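Local coordinates for cystathionine gamma-synthase (Xanthomonas oryzae pv. oryzae, PDB 6LD8), which probably uses pyridoxal 5'-phosphate to form or cleave cystathionine in sulfur amino acid metabolism, at residues D110-S115 / M351-M356; N159-I164 / D368-L373; T208-G213 / A261-H266. The protein carries 1 engineered substitution. All blocks are in the same frame, centred on the assembly; numbering follows the deposited sequence. Where two conformers were deposited one is given.

In the fold
All three contacts are buried, and each touches the bound cofactor adduct 0JO from its own direction. Interactions 1 and 2 are neighbours, with centres about 11 Å apart, and a salt bridge from Asp110 to Arg163 joins them. Both bring loops after strands of the seven-stranded sheet against the C-terminal part of the chain. Their chemistry differs: interaction 1 lays an aromatic ring over the cofactor and has no hydrogen bond across its segments, whereas interaction 2 pairs an arginine with the adduct's carboxylate beside a small apolar patch. Interaction 3, about 22 Å from interaction 1 between centres, ties the loop carrying Lys209, the predicted cofactor lysine, to helix 259-277 through backbone carbonyls gripped by an arginine and an edge-to-face aromatic pair.

Interaction 1 (D110-S115 / M351-M356). With 0JO (2-{[(E)-{3-hydroxy-2-methyl-5-[(phosphonooxy)methyl]pyridin-4-yl}methylidene]amino}prop-2-enoic acid), chain E; CYS (cysteine), chain F.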
loop_
_atom_site.group_PDB
_atom_site.type_symbol
_atom_site.label_atom_id
_atom_site.label_comp_id
_atom_site.label_asym_id
_atom_site.label_seq_id
_atom_site.Cartn_x
_atom_site.Cartn_y
_atom_site.Cartn_z
ATOM N N ASP A 110 4.342 37.278 -5.678
ATOM C CA ASP A 110 3.604 36.413 -6.635
ATOM C C ASP A 110 3.777 34.922 -6.266
ATOM O O ASP A 110 3.642 34.076 -7.176
ATOM C CB ASP A 110 4.064 36.729 -8.064
ATOM C CG ASP A 110 5.513 36.436 -8.420
ATOM O OD1 ASP A 110 6.375 36.226 -7.512
ATOM O OD2 ASP A 110 5.800 36.461 -9.654
ATOM N N ALA A 111 4.066 34.594 -4.999
ATOM C CA ALA A 111 4.224 33.186 -4.533
ATOM C C ALA A 111 2.885 32.434 -4.616
ATOM O O ALA A 111 1.827 33.084 -4.812
ATOM C CB ALA A 111 4.811 33.143 -3.143
ATOM N N TYR A 112 2.934 31.095 -4.560
ATOM C CA TYR A 112 1.733 30.223 -4.464
ATOM C C TYR A 112 0.804 30.842 -3.405
ATOM O O TYR A 112 1.318 31.247 -2.352
ATOM C CB TYR A 112 2.185 28.786 -4.158
ATOM C CG TYR A 112 1.079 27.855 -3.718
ATOM C CD1 TYR A 112 -0.062 27.701 -4.485
ATOM C CD2 TYR A 112 1.138 27.182 -2.495
ATOM C CE1 TYR A 112 -1.118 26.909 -4.065
ATOM C CE2 TYR A 112 0.100 26.356 -2.076
ATOM C CZ TYR A 112 -1.037 26.230 -2.856
ATOM O OH TYR A 112 -2.099 25.456 -2.480
ATOM N N GLY A 113 -0.492 30.956 -3.699
ATOM C CA GLY A 113 -1.543 31.430 -2.762
ATOM C C GLY A 113 -1.503 30.755 -1.382
ATOM O O GLY A 113 -1.643 31.426 -0.345
ATOM N N GLY A 114 -1.245 29.464 -1.345
ATOM C CA GLY A 114 -1.106 28.736 -0.086
ATOM C C GLY A 114 0.060 29.244 0.702
ATOM O O GLY A 114 -0.048 29.315 1.937
ATOM N N SER A 115 1.148 29.595 0.033
ATOM C CA SER A 115 2.311 30.212 0.707
ATOM C C SER A 115 1.892 31.553 1.336
ATOM O O SER A 115 2.168 31.828 2.520
ATOM C CB SER A 115 3.433 30.375 -0.280
ATOM O OG SER A 115 3.964 29.110 -0.656
ATOM N N MET A 351 -9.328 29.095 -8.042
ATOM C CA MET A 351 -8.854 27.737 -7.621
ATOM C C MET A 351 -7.549 27.887 -6.801
ATOM O O MET A 351 -7.609 28.091 -5.582
ATOM C CB MET A 351 -8.687 26.773 -8.830
ATOM C CG MET A 351 -9.949 26.650 -9.740
ATOM S SD MET A 351 -9.820 25.784 -11.361
ATOM C CE MET A 351 -9.103 24.244 -10.793
ATOM N N THR A 352 -6.385 27.846 -7.436
ATOM C CA THR A 352 -5.074 27.735 -6.748
ATOM C C THR A 352 -4.745 29.008 -5.946
ATOM O O THR A 352 -3.856 28.935 -5.035
ATOM C CB THR A 352 -3.979 27.486 -7.792
ATOM O OG1 THR A 352 -4.240 28.491 -8.782
ATOM C CG2 THR A 352 -4.018 26.068 -8.328
ATOM N N HIS A 353 -5.325 30.151 -6.329
ATOM C CA HIS A 353 -4.939 31.459 -5.766
ATOM C C HIS A 353 -6.194 32.062 -5.127
ATOM O O HIS A 353 -6.122 33.249 -4.763
ATOM C CB HIS A 353 -4.193 32.283 -6.853
ATOM C CG HIS A 353 -2.838 31.725 -7.160
ATOM N ND1 HIS A 353 -1.660 32.317 -6.707
ATOM C CD2 HIS A 353 -2.457 30.608 -7.825
ATOM C CE1 HIS A 353 -0.617 31.599 -7.076
ATOM N NE2 HIS A 353 -1.077 30.526 -7.761
ATOM N N ALA A 354 -7.273 31.275 -4.935
ATOM C CA ALA A 354 -8.534 31.760 -4.298
ATOM C C ALA A 354 -8.306 32.139 -2.815
ATOM O O ALA A 354 -9.091 32.961 -2.309
ATOM C CB ALA A 354 -9.647 30.751 -4.424
ATOM N N ALA A 355 -7.279 31.583 -2.154
ATOM C CA ALA A 355 -6.889 31.886 -0.751
ATOM C C ALA A 355 -6.388 33.338 -0.637
ATOM O O ALA A 355 -6.486 33.907 0.448
ATOM C CB ALA A 355 -5.829 30.910 -0.282
ATOM N N MET A 356 -5.829 33.910 -1.708
ATOM C CA MET A 356 -5.389 35.336 -1.757
ATOM C C MET A 356 -6.625 36.254 -1.797
ATOM O O MET A 356 -7.672 35.842 -2.354
ATOM C CB MET A 356 -4.499 35.604 -2.979
ATOM C CG MET A 356 -3.218 34.769 -2.998
ATOM S SD MET A 356 -2.179 34.934 -4.492
ATOM C CE MET A 356 -1.140 36.342 -4.062
HETATM O O 0JO E . -1.891 23.810 -7.844
HETATM C C 0JO E . -1.058 24.422 -7.165
HETATM O OXT 0JO E . -0.629 25.553 -7.479
HETATM C CA 0JO E . -0.650 23.867 -5.884
HETATM C CB 0JO E . -1.569 23.070 -5.130
HETATM N N 0JO E . 0.648 24.197 -5.456
HETATM C C4A 0JO E . 1.276 23.792 -4.392
HETATM C C4 0JO E . 2.582 24.368 -4.033
HETATM C C3 0JO E . 3.279 25.124 -5.009
HETATM O O3 0JO E . 2.773 25.320 -6.247
HETATM C C2 0JO E . 4.509 25.695 -4.696
HETATM C C2A 0JO E . 5.262 26.495 -5.716
HETATM N N1 0JO E . 5.031 25.553 -3.470
HETATM C C6 0JO E . 4.365 24.856 -2.531
HETATM C C5 0JO E . 3.167 24.236 -2.759
HETATM C C5A 0JO E . 2.503 23.513 -1.613
HETATM O OP4 0JO E . 2.705 22.075 -1.608
HETATM P P 0JO E . 1.573 21.018 -1.106
HETATM O OP3 0JO E . 2.294 19.699 -1.374
HETATM O OP1 0JO E . 1.451 21.285 0.421
HETATM O OP2 0JO E . 0.337 21.241 -1.902
HETATM N N CYS F . -7.518 24.396 -2.302
HETATM C CA CYS F . -6.129 23.971 -1.934
HETATM C C CYS F . -5.629 24.883 -0.806
HETATM O O CYS F . -4.481 24.902 -0.414
HETATM C CB CYS F . -5.200 23.889 -3.159
HETATM S SG CYS F . -4.549 25.447 -3.832
HETATM O OXT CYS F . -6.400 25.635 -0.220
#
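The phenol ring of Tyr112 overlaps the pyridine of 0JO with one face, CD2 lying 3.5 Å from 0JO C4, while its CE1 meets the carbonyl of Thr352. An aromatic ring laid over the cofactor is a familiar feature of fold type I pyridoxal phosphate enzymes, and here 0JO is the aminoacrylate imine of the cofactor. Tyr112 holds the N-cap position of helix 113-124. Its CG is trans to the backbone N (chi1 167°), which folds the ring back beneath the first turn, so that Gly114 N sits 3.3 Å above the centre of the opposite ring face. The phenol is thus sandwiched between helix backbone and cofactor. Its hydroxyl is hydrogen-bonded to Arg59 of the second subunit, which makes the pocket a shared one, and the bound cysteine lies at the same end of the ring. Thr352 turns its methyl to the adduct's carboxylate, CG2 lying 3.1 Å from 0JO O.

Behind the ring, Gly113 has no side chain, and the backbones close in until its CA is 4.5 Å from that of His353. The imidazole slips in alongside, with CE1 3.4 Å from Gly113 N and Ala111 O near the ring plane at its edge. Two successive type I turns, Met351 to Ala354 and His353 to Met356, shape the other segment. They bring the Met356 side chain round so that CG packs 3.7 Å from Gly113 CA, and a weak, fairly straight hydrogen bond (160°) runs from His353 ND1 to Met356 SD, 3.5 Å away.

Interaction 2 (N159-I164 / D368-L373); sequences NPLLRI and DGLLRL. With 0JO (2-{[(E)-{3-hydroxy-2-methyl-5-[(phosphonooxy)methyl]pyridin-4-yl}methylidene]amino}prop-2-enoic acid), chain E.
The carboxylate-binding arginine of the fold type I active site, Arg372, extends from strand 370-374 past Pro160 and Asn159 to the adduct 0JO. Two nearly straight hydrogen bonds grip the carboxylate: Arg372 NH1 gives one to 0JO OXT at 2.9 Å and NH2 another to 0JO O at 3.1 Å. The guanidinium thus meets the anion end-on with two nitrogens, which fixes the rotation of the carboxylate and probably offsets its charge. A bend in the arginine chain at chi3 (68°), after two trans torsions, turns this group toward the ligand.

The Asn159 amide lies beside the guanidinium, its plane tilted 39° from it. A cis peptide bond follows Asn159 and swings the Pro160 ring against the strand: Pro160 CB lies 3.9 Å from Arg372 CD, and Pro160 CG rests 3.7 Å from Leu370 CD2. That same leucine methyl also meets Leu161 CD2 at 4.0 Å, so one branch of Leu370 serves both residues. Tyr287 touches Leu161 and Leu370 from strand 283-287, and Pro160 O is hydrogen-bonded to Ser312. An arginine paired with the substrate-derived carboxylate beside the cofactor is the classic binding mode of fold type I pyridoxal phosphate enzymes.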
loop_
_atom_site.group_PDB
_atom_site.type_symbol
_atom_site.label_atom_id
_atom_site.label_comp_id
_atom_site.label_asym_id
_atom_site.label_seq_id
_atom_site.Cartn_x
_atom_site.Cartn_y
_atom_site.Cartn_z
ATOM N N ASN A 159 4.450 30.914 -9.570
ATOM C CA ASN A 159 3.160 30.262 -9.816
ATOM C C ASN A 159 2.094 31.317 -9.621
ATOM O O ASN A 159 1.891 31.730 -8.488
ATOM C CB ASN A 159 3.027 29.114 -8.815
ATOM C CG ASN A 159 1.686 28.405 -8.829
ATOM O OD1 ASN A 159 1.464 27.558 -7.948
ATOM N ND2 ASN A 159 0.824 28.733 -9.793
ATOM N N PRO A 160 1.322 31.712 -10.648
ATOM C CA PRO A 160 1.283 31.058 -11.951
ATOM C C PRO A 160 1.682 31.882 -13.190
ATOM O O PRO A 160 1.251 31.530 -14.242
ATOM C CB PRO A 160 -0.240 30.901 -12.034
ATOM C CG PRO A 160 -0.736 32.276 -11.620
ATOM C CD PRO A 160 0.286 32.744 -10.583
ATOM N N LEU A 161 2.472 32.950 -13.053
ATOM C CA LEU A 161 2.866 33.843 -14.182
ATOM C C LEU A 161 4.298 33.589 -14.676
ATOM O O LEU A 161 4.735 34.281 -15.618
ATOM C CB LEU A 161 2.707 35.270 -13.672
ATOM C CG LEU A 161 1.246 35.686 -13.578
ATOM C CD1 LEU A 161 1.078 36.800 -12.564
ATOM C CD2 LEU A 161 0.710 36.084 -14.956
ATOM N N LEU A 162 5.016 32.646 -14.084
ATOM C CA LEU A 162 6.326 32.162 -14.612
ATOM C C LEU A 162 7.333 33.337 -14.674
ATOM O O LEU A 162 8.244 33.346 -15.529
ATOM C CB LEU A 162 6.123 31.493 -15.975
ATOM C CG LEU A 162 5.431 30.127 -16.030
ATOM C CD1 LEU A 162 6.185 29.079 -15.265
ATOM C CD2 LEU A 162 4.016 30.197 -15.554
ATOM N N ARG A 163 7.261 34.229 -13.694
ATOM C CA ARG A 163 8.244 35.327 -13.483
ATOM C C ARG A 163 9.506 34.643 -12.981
ATOM O O ARG A 163 9.397 33.665 -12.211
ATOM C CB ARG A 163 7.574 36.417 -12.613
ATOM C CG ARG A 163 7.597 37.817 -13.235
ATOM C CD ARG A 163 6.415 38.795 -13.191
ATOM N NE ARG A 163 5.542 38.450 -12.116
ATOM C CZ ARG A 163 4.314 38.897 -11.880
ATOM N NH1 ARG A 163 3.714 39.823 -12.609
ATOM N NH2 ARG A 163 3.687 38.347 -10.857
ATOM N N ILE A 164 10.664 35.039 -13.482
ATOM C CA ILE A 164 11.975 34.386 -13.192
ATOM C C ILE A 164 12.705 35.293 -12.216
ATOM O O ILE A 164 12.789 36.487 -12.504
ATOM C CB ILE A 164 12.805 34.177 -14.483
ATOM C CG1 ILE A 164 12.041 33.443 -15.591
ATOM C CG2 ILE A 164 14.127 33.504 -14.224
ATOM C CD1 ILE A 164 11.549 32.062 -15.202
ATOM N N ASP A 368 -8.325 37.741 -13.633
ATOM C CA ASP A 368 -9.503 36.837 -13.611
ATOM C C ASP A 368 -9.678 36.085 -14.958
ATOM O O ASP A 368 -10.553 35.197 -14.970
ATOM C CB ASP A 368 -10.761 37.623 -13.203
ATOM C CG ASP A 368 -10.838 38.106 -11.743
ATOM O OD1 ASP A 368 -9.923 37.798 -10.887
ATOM O OD2 ASP A 368 -11.821 38.811 -11.454
ATOM N N GLY A 369 -8.936 36.390 -16.050
ATOM C CA GLY A 369 -9.007 35.621 -17.324
ATOM C C GLY A 369 -7.814 34.666 -17.538
ATOM O O GLY A 369 -7.598 34.161 -18.674
ATOM N N LEU A 370 -7.001 34.453 -16.507
ATOM C CA LEU A 370 -5.752 33.660 -16.635
ATOM C C LEU A 370 -6.075 32.157 -16.492
ATOM O O LEU A 370 -6.733 31.760 -15.479
ATOM C CB LEU A 370 -4.725 34.108 -15.588
ATOM C CG LEU A 370 -3.328 33.530 -15.797
ATOM C CD1 LEU A 370 -2.649 34.154 -17.002
ATOM C CD2 LEU A 370 -2.460 33.626 -14.545
ATOM N N LEU A 371 -5.594 31.373 -17.466
ATOM C CA LEU A 371 -5.576 29.883 -17.491
ATOM C C LEU A 371 -4.128 29.393 -17.382
ATOM O O LEU A 371 -3.249 29.972 -18.053
ATOM C CB LEU A 371 -6.249 29.413 -18.776
ATOM C CG LEU A 371 -7.759 29.657 -18.817
ATOM C CD1 LEU A 371 -8.330 29.312 -20.175
ATOM C CD2 LEU A 371 -8.488 28.873 -17.724
ATOM N N ARG A 372 -3.899 28.406 -16.511
ATOM C CA ARG A 372 -2.597 27.757 -16.266
ATOM C C ARG A 372 -2.681 26.317 -16.792
ATOM O O ARG A 372 -3.630 25.628 -16.462
ATOM C CB ARG A 372 -2.291 27.784 -14.769
ATOM C CG ARG A 372 -0.881 27.373 -14.419
ATOM C CD ARG A 372 -0.714 27.177 -12.927
ATOM N NE ARG A 372 -1.465 26.035 -12.451
ATOM C CZ ARG A 372 -1.484 25.659 -11.177
ATOM N NH1 ARG A 372 -0.865 26.396 -10.270
ATOM N NH2 ARG A 372 -2.123 24.552 -10.806
ATOM N N LEU A 373 -1.718 25.901 -17.596
ATOM C CA LEU A 373 -1.572 24.517 -18.076
ATOM C C LEU A 373 -0.434 23.876 -17.329
ATOM O O LEU A 373 0.638 24.482 -17.235
ATOM C CB LEU A 373 -1.240 24.524 -19.558
ATOM C CG LEU A 373 -2.240 25.249 -20.433
ATOM C CD1 LEU A 373 -1.778 25.201 -21.876
ATOM C CD2 LEU A 373 -3.600 24.627 -20.294
HETATM O O 0JO E . -1.891 23.810 -7.844
HETATM C C 0JO E . -1.058 24.422 -7.165
HETATM O OXT 0JO E . -0.629 25.553 -7.479
HETATM C CA 0JO E . -0.650 23.867 -5.884
HETATM C CB 0JO E . -1.569 23.070 -5.130
HETATM N N 0JO E . 0.648 24.197 -5.456
HETATM C C4A 0JO E . 1.276 23.792 -4.392
HETATM C C4 0JO E . 2.582 24.368 -4.033
HETATM C C3 0JO E . 3.279 25.124 -5.009
HETATM O O3 0JO E . 2.773 25.320 -6.247
HETATM C C2 0JO E . 4.509 25.695 -4.696
HETATM C C2A 0JO E . 5.262 26.495 -5.716
HETATM N N1 0JO E . 5.031 25.553 -3.470
HETATM C C6 0JO E . 4.365 24.856 -2.531
HETATM C C5 0JO E . 3.167 24.236 -2.759
HETATM C C5A 0JO E . 2.503 23.513 -1.613
HETATM O OP4 0JO E . 2.705 22.075 -1.608
HETATM P P 0JO E . 1.573 21.018 -1.106
HETATM O OP3 0JO E . 2.294 19.699 -1.374
HETATM O OP1 0JO E . 1.451 21.285 0.421
HETATM O OP2 0JO E . 0.337 21.241 -1.902
#

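Interaction 3 (T208-G213 / A261-H266). With 0JO (2-{[(E)-{3-hydroxy-2-methyl-5-[(phosphonooxy)methyl]pyridin-4-yl}methylidene]amino}prop-2-enoic acid), chain E.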
loop_
_atom_site.group_PDB
_atom_site.type_symbol
_atom_site.label_atom_id
_atom_site.label_comp_id
_atom_site.label_asym_id
_atom_site.label_seq_id
_atom_site.Cartn_x
_atom_site.Cartn_y
_atom_site.Cartn_z
ATOM N N THR A 208 4.661 16.544 -4.178
ATOM C CA THR A 208 3.354 16.277 -4.764
ATOM C C THR A 208 3.403 16.431 -6.294
ATOM O O THR A 208 2.502 15.875 -7.001
ATOM C CB THR A 208 2.351 17.240 -4.129
ATOM O OG1 THR A 208 2.512 17.223 -2.709
ATOM C CG2 THR A 208 0.923 16.937 -4.510
ATOM N N LYS A 209 4.308 17.257 -6.803
ATOM C CA LYS A 209 4.247 17.714 -8.211
ATOM C C LYS A 209 5.143 16.799 -9.052
ATOM O O LYS A 209 4.820 15.605 -9.134
ATOM C CB LYS A 209 4.640 19.190 -8.277
ATOM C CG LYS A 209 3.799 20.124 -7.425
ATOM C CD LYS A 209 2.361 19.713 -7.331
ATOM C CE LYS A 209 1.517 20.750 -6.612
ATOM N NZ LYS A 209 2.377 21.755 -5.954
ATOM N N TYR A 210 6.223 17.330 -9.648
ATOM C CA TYR A 210 7.106 16.566 -10.565
ATOM C C TYR A 210 7.858 15.439 -9.857
ATOM O O TYR A 210 8.114 14.424 -10.476
ATOM C CB TYR A 210 8.080 17.513 -11.255
ATOM C CG TYR A 210 7.429 18.434 -12.263
ATOM C CD1 TYR A 210 7.090 17.989 -13.520
ATOM C CD2 TYR A 210 7.166 19.750 -11.974
ATOM C CE1 TYR A 210 6.471 18.799 -14.457
ATOM C CE2 TYR A 210 6.575 20.586 -12.913
ATOM C CZ TYR A 210 6.234 20.126 -14.175
ATOM O OH TYR A 210 5.636 20.969 -15.113
ATOM N N ILE A 211 8.334 15.649 -8.640
ATOM C CA ILE A 211 9.194 14.614 -8.008
ATOM C C ILE A 211 8.393 13.302 -7.913
ATOM O O ILE A 211 8.848 12.292 -8.461
ATOM C CB ILE A 211 9.752 15.079 -6.662
ATOM C CG1 ILE A 211 10.821 16.155 -6.856
ATOM C CG2 ILE A 211 10.308 13.904 -5.872
ATOM C CD1 ILE A 211 11.082 16.999 -5.610
ATOM N N ASN A 212 7.166 13.330 -7.405
ATOM C CA ASN A 212 6.326 12.104 -7.405
ATOM C C ASN A 212 5.759 11.835 -8.811
ATOM O O ASN A 212 5.795 10.716 -9.261
ATOM C CB ASN A 212 5.226 12.198 -6.362
ATOM C CG ASN A 212 4.375 10.956 -6.394
ATOM O OD1 ASN A 212 3.203 11.001 -6.813
ATOM N ND2 ASN A 212 5.021 9.841 -6.100
ATOM N N GLY A 213 5.154 12.821 -9.442
ATOM C CA GLY A 213 4.810 12.777 -10.875
ATOM C C GLY A 213 3.500 12.049 -11.151
ATOM O O GLY A 213 3.052 12.139 -12.293
ATOM N N ALA A 261 13.023 10.895 -17.475
ATOM C CA ALA A 261 12.308 10.352 -18.640
ATOM C C ALA A 261 10.997 11.070 -18.819
ATOM O O ALA A 261 10.622 11.366 -19.995
ATOM C CB ALA A 261 12.120 8.898 -18.467
ATOM N N ARG A 262 10.339 11.399 -17.710
ATOM C CA ARG A 262 9.095 12.199 -17.790
ATOM C C ARG A 262 9.414 13.620 -18.310
ATOM O O ARG A 262 8.651 14.107 -19.185
ATOM C CB ARG A 262 8.378 12.240 -16.442
ATOM C CG ARG A 262 7.674 10.939 -16.081
ATOM C CD ARG A 262 6.918 11.031 -14.771
ATOM N NE ARG A 262 7.789 10.930 -13.597
ATOM C CZ ARG A 262 8.016 11.943 -12.732
ATOM N NH1 ARG A 262 7.566 13.161 -12.963
ATOM N NH2 ARG A 262 8.761 11.763 -11.659
ATOM N N LEU A 263 10.423 14.306 -17.739
ATOM C CA LEU A 263 10.688 15.745 -18.082
ATOM C C LEU A 263 11.062 15.905 -19.573
ATOM O O LEU A 263 10.633 16.902 -20.221
ATOM C CB LEU A 263 11.769 16.259 -17.140
ATOM C CG LEU A 263 11.247 16.598 -15.748
ATOM C CD1 LEU A 263 12.384 17.017 -14.863
ATOM C CD2 LEU A 263 10.199 17.659 -15.807
ATOM N N ARG A 264 11.679 14.877 -20.163
ATOM C CA ARG A 264 11.982 14.924 -21.602
ATOM C C ARG A 264 10.680 15.076 -22.376
ATOM O O ARG A 264 10.625 15.901 -23.302
ATOM C CB ARG A 264 12.747 13.688 -22.034
ATOM C CG ARG A 264 14.149 13.636 -21.449
ATOM C CD ARG A 264 14.711 12.414 -22.093
ATOM N NE ARG A 264 15.812 11.820 -21.404
ATOM C CZ ARG A 264 16.817 11.211 -22.017
ATOM N NH1 ARG A 264 16.832 11.158 -23.331
ATOM N NH2 ARG A 264 17.798 10.676 -21.308
ATOM N N VAL A 265 9.663 14.310 -22.027
ATOM C CA VAL A 265 8.395 14.396 -22.783
ATOM C C VAL A 265 7.667 15.678 -22.384
ATOM O O VAL A 265 7.105 16.353 -23.274
ATOM C CB VAL A 265 7.563 13.123 -22.591
ATOM C CG1 VAL A 265 6.302 13.145 -23.431
ATOM C CG2 VAL A 265 8.384 11.905 -22.953
ATOM N N HIS A 266 7.610 15.990 -21.088
ATOM C CA HIS A 266 6.909 17.227 -20.647
ATOM C C HIS A 266 7.439 18.422 -21.463
ATOM O O HIS A 266 6.669 19.235 -21.877
ATOM C CB HIS A 266 7.212 17.532 -19.164
ATOM C CG HIS A 266 6.449 16.733 -18.170
ATOM N ND1 HIS A 266 5.096 16.817 -18.077
ATOM C CD2 HIS A 266 6.879 15.899 -17.199
ATOM C CE1 HIS A 266 4.738 16.076 -17.061
ATOM N NE2 HIS A 266 5.805 15.490 -16.531
HETATM O O 0JO E . -1.891 23.810 -7.844
HETATM C C 0JO E . -1.058 24.422 -7.165
HETATM O OXT 0JO E . -0.629 25.553 -7.479
HETATM C CA 0JO E . -0.650 23.867 -5.884
HETATM C CB 0JO E . -1.569 23.070 -5.130
HETATM N N 0JO E . 0.648 24.197 -5.456
HETATM C C4A 0JO E . 1.276 23.792 -4.392
HETATM C C4 0JO E . 2.582 24.368 -4.033
HETATM C C3 0JO E . 3.279 25.124 -5.009
HETATM O O3 0JO E . 2.773 25.320 -6.247
HETATM C C2 0JO E . 4.509 25.695 -4.696
HETATM C C2A 0JO E . 5.262 26.495 -5.716
HETATM N N1 0JO E . 5.031 25.553 -3.470
HETATM C C6 0JO E . 4.365 24.856 -2.531
HETATM C C5 0JO E . 3.167 24.236 -2.759
HETATM C C5A 0JO E . 2.503 23.513 -1.613
HETATM O OP4 0JO E . 2.705 22.075 -1.608
HETATM P P 0JO E . 1.573 21.018 -1.106
HETATM O OP3 0JO E . 2.294 19.699 -1.374
HETATM O OP1 0JO E . 1.451 21.285 0.421
HETATM O OP2 0JO E . 0.337 21.241 -1.902
HETATM O O HOH W 1 5.187 13.928 -14.172
#
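Arg262 grips the carbonyl of Tyr210 with the end of its guanidinium, and here the contact is tightest. NH1 gives Tyr210 O a hydrogen bond of 2.8 Å, in the carbonyl plane on a lone pair, and NH2 gives the same oxygen another of 3.0 Å from nearly straight ahead of the carbonyl. The oxygen lies close to the guanidinium plane, and both bonds are bent, as expected when two nitrogens share one acceptor. NH2 adds a weak bond to Ile211 O, and Gly213 CA presses on one face of the group, 3.4 Å above its plane. The arginine side chain reaches this place by bending at chi3 (-78°), while Arg262 NE and NH2 also bind Thr258 and Gly255.

The ring of Tyr210 packs beside this grip, forming a T-shaped (edge-to-face) pair with His266: its edge, led by CE1, points at the centre of the imidazole face, with the planes at 86°. Leu263 CD2 adds an apolar touch 3.9 Å from Tyr210 CD1. Such bonding holds the loop that follows strand 202-206 in the fold type I scaffold to helix 259-277. This loop carries Lys209, predicted to be the cofactor-binding lysine, and Thr208, whose OG1 donates to the phosphate oxygen OP3 of 0JO at 2.8 Å.

The looser side is bridged by water instead of direct bonds. Water 1 accepts from Arg262 NH1 at 2.8 Å, is hydrogen-bonded to His266 NE2 at 2.9 Å in the imidazole plane, and donates only weakly to Gly213 O. At the other end of the same imidazole, His266 ND1 is hydrogen-bonded to Ile375 O.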